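PDB 2ZO4: metallo-beta-lactamase family protein from Thermus thermophilus, which probably acts as a zinc-dependent hydrolase of the metallo-beta-lactamase superfamily, holding two zinc ions in its active site, with its natural substrate not established. Local coordinates for residues R98-F102 against A204-E208. Residues are numbered along the deposited sequence; the frame is centred on the assembly and turned at random.
Sequences RGHRF and AYTRE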
ATOM      1  N   ARG A  98      -4.164 -13.115   0.217  1.00 14.10           N
ATOM      2  CA  ARG A  98      -3.910 -12.351  -1.003  1.00 13.91           C
ATOM      3  C   ARG A  98      -2.441 -11.942  -1.149  1.00 13.88           C
ATOM      4  O   ARG A  98      -1.610 -12.773  -1.522  1.00 13.61           O
ATOM      5  CB  ARG A  98      -4.873 -11.157  -1.096  1.00 13.82           C
ATOM      6  CG  ARG A  98      -6.348 -11.577  -1.084  1.00 14.21           C
ATOM      7  CD  ARG A  98      -7.285 -10.384  -1.139  1.00 13.88           C
ATOM      8  NE  ARG A  98      -8.694 -10.776  -1.094  1.00 15.18           N
ATOM      9  CZ  ARG A  98      -9.408 -11.190  -2.142  1.00 15.15           C
ATOM     10  NH1 ARG A  98      -8.854 -11.291  -3.346  1.00 13.93           N
ATOM     11  NH2 ARG A  98     -10.688 -11.512  -1.979  1.00 14.80           N
ATOM     12  N   GLY A  99      -2.125 -10.683  -0.845  1.00 13.60           N
ATOM     13  CA  GLY A  99      -0.757 -10.177  -0.942  1.00 13.88           C
ATOM     14  C   GLY A  99       0.266 -10.944  -0.120  1.00 14.05           C
ATOM     15  O   GLY A  99       1.390 -11.166  -0.577  1.00 14.20           O
ATOM     16  N   HIS A 100      -0.117 -11.341   1.093  1.00 14.12           N
ATOM     17  CA  HIS A 100       0.746 -12.165   1.947  1.00 14.37           C
ATOM     18  C   HIS A 100       1.031 -13.530   1.313  1.00 15.05           C
ATOM     19  O   HIS A 100       2.182 -13.959   1.270  1.00 14.97           O
ATOM     20  CB  HIS A 100       0.149 -12.327   3.350  1.00 14.07           C
ATOM     21  CG  HIS A 100       0.951 -13.212   4.256  1.00 12.96           C
ATOM     22  ND1 HIS A 100       2.274 -12.964   4.563  1.00 12.54           N
ATOM     23  CD2 HIS A 100       0.613 -14.335   4.933  1.00 11.87           C
ATOM     24  CE1 HIS A 100       2.718 -13.901   5.382  1.00 11.93           C
ATOM     25  NE2 HIS A 100       1.730 -14.746   5.621  1.00 11.86           N
ATOM     26  N   ARG A 101      -0.017 -14.195   0.823  1.00 15.88           N
ATOM     27  CA  ARG A 101       0.125 -15.465   0.101  1.00 17.05           C
ATOM     28  C   ARG A 101       1.021 -15.327  -1.133  1.00 17.34           C
ATOM     29  O   ARG A 101       1.824 -16.215  -1.427  1.00 17.68           O
ATOM     30  CB  ARG A 101      -1.240 -16.026  -0.303  1.00 16.93           C
ATOM     31  CG  ARG A 101      -1.169 -17.459  -0.828  1.00 17.85           C
ATOM     32  CD  ARG A 101      -2.525 -18.030  -1.181  1.00 18.43           C
ATOM     33  NE  ARG A 101      -2.393 -19.433  -1.579  1.00 23.29           N
ATOM     34  CZ  ARG A 101      -3.235 -20.084  -2.377  1.00 24.68           C
ATOM     35  NH1 ARG A 101      -4.295 -19.471  -2.889  1.00 25.36           N
ATOM     36  NH2 ARG A 101      -3.011 -21.360  -2.670  1.00 26.07           N
ATOM     37  N   PHE A 102       0.880 -14.208  -1.842  1.00 17.84           N
ATOM     38  CA  PHE A 102       1.714 -13.903  -3.006  1.00 18.43           C
ATOM     39  C   PHE A 102       3.211 -14.025  -2.691  1.00 18.80           C
ATOM     40  O   PHE A 102       3.976 -14.580  -3.490  1.00 19.13           O
ATOM     41  CB  PHE A 102       1.373 -12.509  -3.547  1.00 18.47           C
ATOM     42  CG  PHE A 102       2.214 -12.079  -4.717  1.00 18.64           C
ATOM     43  CD1 PHE A 102       1.861 -12.439  -6.014  1.00 18.53           C
ATOM     44  CD2 PHE A 102       3.357 -11.309  -4.521  1.00 18.32           C
ATOM     45  CE1 PHE A 102       2.634 -12.044  -7.096  1.00 18.43           C
ATOM     46  CE2 PHE A 102       4.138 -10.910  -5.596  1.00 18.77           C
ATOM     47  CZ  PHE A 102       3.773 -11.277  -6.887  1.00 19.22           C
ATOM     48  N   ALA A 204      -3.676 -10.161  -9.757  1.00 15.78           N
ATOM     49  CA  ALA A 204      -4.298 -11.486  -9.747  1.00 15.68           C
ATOM     50  C   ALA A 204      -4.937 -11.871  -8.402  1.00 15.67           C
ATOM     51  O   ALA A 204      -5.875 -12.670  -8.367  1.00 15.67           O
ATOM     52  CB  ALA A 204      -3.287 -12.545 -10.185  1.00 16.02           C
ATOM     53  N   TYR A 205      -4.441 -11.292  -7.309  1.00 15.51           N
ATOM     54  CA  TYR A 205      -4.911 -11.631  -5.958  1.00 15.46           C
ATOM     55  C   TYR A 205      -5.868 -10.601  -5.352  1.00 15.31           C
ATOM     56  O   TYR A 205      -6.339 -10.774  -4.229  1.00 15.52           O
ATOM     57  CB  TYR A 205      -3.720 -11.839  -5.010  1.00 15.71           C
ATOM     58  CG  TYR A 205      -2.739 -10.683  -4.958  1.00 15.75           C
ATOM     59  CD1 TYR A 205      -3.005  -9.542  -4.192  1.00 15.97           C
ATOM     60  CD2 TYR A 205      -1.539 -10.736  -5.665  1.00 16.12           C
ATOM     61  CE1 TYR A 205      -2.101  -8.477  -4.148  1.00 16.08           C
ATOM     62  CE2 TYR A 205      -0.630  -9.678  -5.627  1.00 15.98           C
ATOM     63  CZ  TYR A 205      -0.916  -8.556  -4.865  1.00 15.92           C
ATOM     64  OH  TYR A 205      -0.014  -7.514  -4.822  1.00 16.37           O
ATOM     65  N   THR A 206      -6.141  -9.537  -6.100  1.00 14.94           N
ATOM     66  CA  THR A 206      -6.917  -8.394  -5.624  1.00 14.74           C
ATOM     67  C   THR A 206      -8.415  -8.715  -5.501  1.00 14.77           C
ATOM     68  O   THR A 206      -8.936  -9.555  -6.231  1.00 14.51           O
ATOM     69  CB  THR A 206      -6.691  -7.171  -6.566  1.00 14.74           C
ATOM     70  OG1 THR A 206      -5.287  -6.907  -6.674  1.00 14.53           O
ATOM     71  CG2 THR A 206      -7.368  -5.910  -6.037  1.00 14.98           C
ATOM     72  N   ARG A 207      -9.087  -8.044  -4.562  1.00 14.82           N
ATOM     73  CA  ARG A 207     -10.556  -7.997  -4.495  1.00 15.08           C
ATOM     74  C   ARG A 207     -11.141  -7.533  -5.836  1.00 15.19           C
ATOM     75  O   ARG A 207     -10.420  -6.981  -6.671  1.00 15.36           O
ATOM     76  CB  ARG A 207     -11.007  -7.062  -3.365  1.00 15.23           C
ATOM     77  CG  ARG A 207     -10.763  -7.605  -1.950  1.00 15.58           C
ATOM     78  CD  ARG A 207     -10.607  -6.486  -0.914  1.00 16.24           C
ATOM     79  NE  ARG A 207     -11.810  -5.660  -0.777  1.00 17.09           N
ATOM     80  CZ  ARG A 207     -12.850  -5.951   0.002  1.00 17.71           C
ATOM     81  NH1 ARG A 207     -12.855  -7.059   0.732  1.00 17.86           N
ATOM     82  NH2 ARG A 207     -13.893  -5.131   0.049  1.00 17.00           N
ATOM     83  N   GLU A 208     -12.442  -7.749  -6.032  1.00 15.25           N
ATOM     84  CA  GLU A 208     -13.090  -7.554  -7.338  1.00 15.37           C
ATOM     85  C   GLU A 208     -13.011  -6.134  -7.924  1.00 15.22           C
ATOM     86  O   GLU A 208     -12.699  -5.955  -9.104  1.00 15.93           O
ATOM     87  CB  GLU A 208     -14.550  -8.022  -7.282  1.00 15.57           C
TER
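Arg98 and Tyr205 make the one hydrogen bond between residues 98-102 and 204-208: NH1 of Arg98 donates to the backbone O of Tyr205 over 2.7 Å, with an N-H...O angle of 161°. The acceptor lies in the guanidinium plane, whereas the donor stands 43° out of the carbonyl plane, missing the lone-pair directions. A chain extended from CG to NE carries the group along the loop, and CG of Arg98 passes 3.2 Å from the same O of Tyr205.

Van der Waals contact flanks this bond. CG of Arg207 sits over one guanidinium face, 3.8 Å from CZ of Arg98, and the two arginine side chains cross at about a right angle. OE2 of Glu94 forms salt bridges with NE of Arg98 and NH1 of Arg207, which probably eases the closeness of the two like charges; Asp213 pairs with NE of Arg207.

Aromatic contacts occupy the other end. With chi1 at 54°, the Tyr205 ring turns toward the helix start, where CA of Gly99 makes a CH-pi contact over its face, 4.2 Å from the centroid. Phe102 meets the ring obliquely, CD1 lying 3.7 Å from CE2 of Tyr205. The Tyr205 hydroxyl is hydrogen-bonded to His71, between zinc ligands His70 and His72 in the superfamily's HxHxDH motif; the Tyr205 side chain, about 5 Å from that of His72, borders the metal site, though this bond reaches no ligand.

Through these contacts the N-terminal turn of helix 99-104, with Arg98 at its N-cap, meets the loop linking strand 185-189 to helix 210-222, close to the dinuclear zinc site.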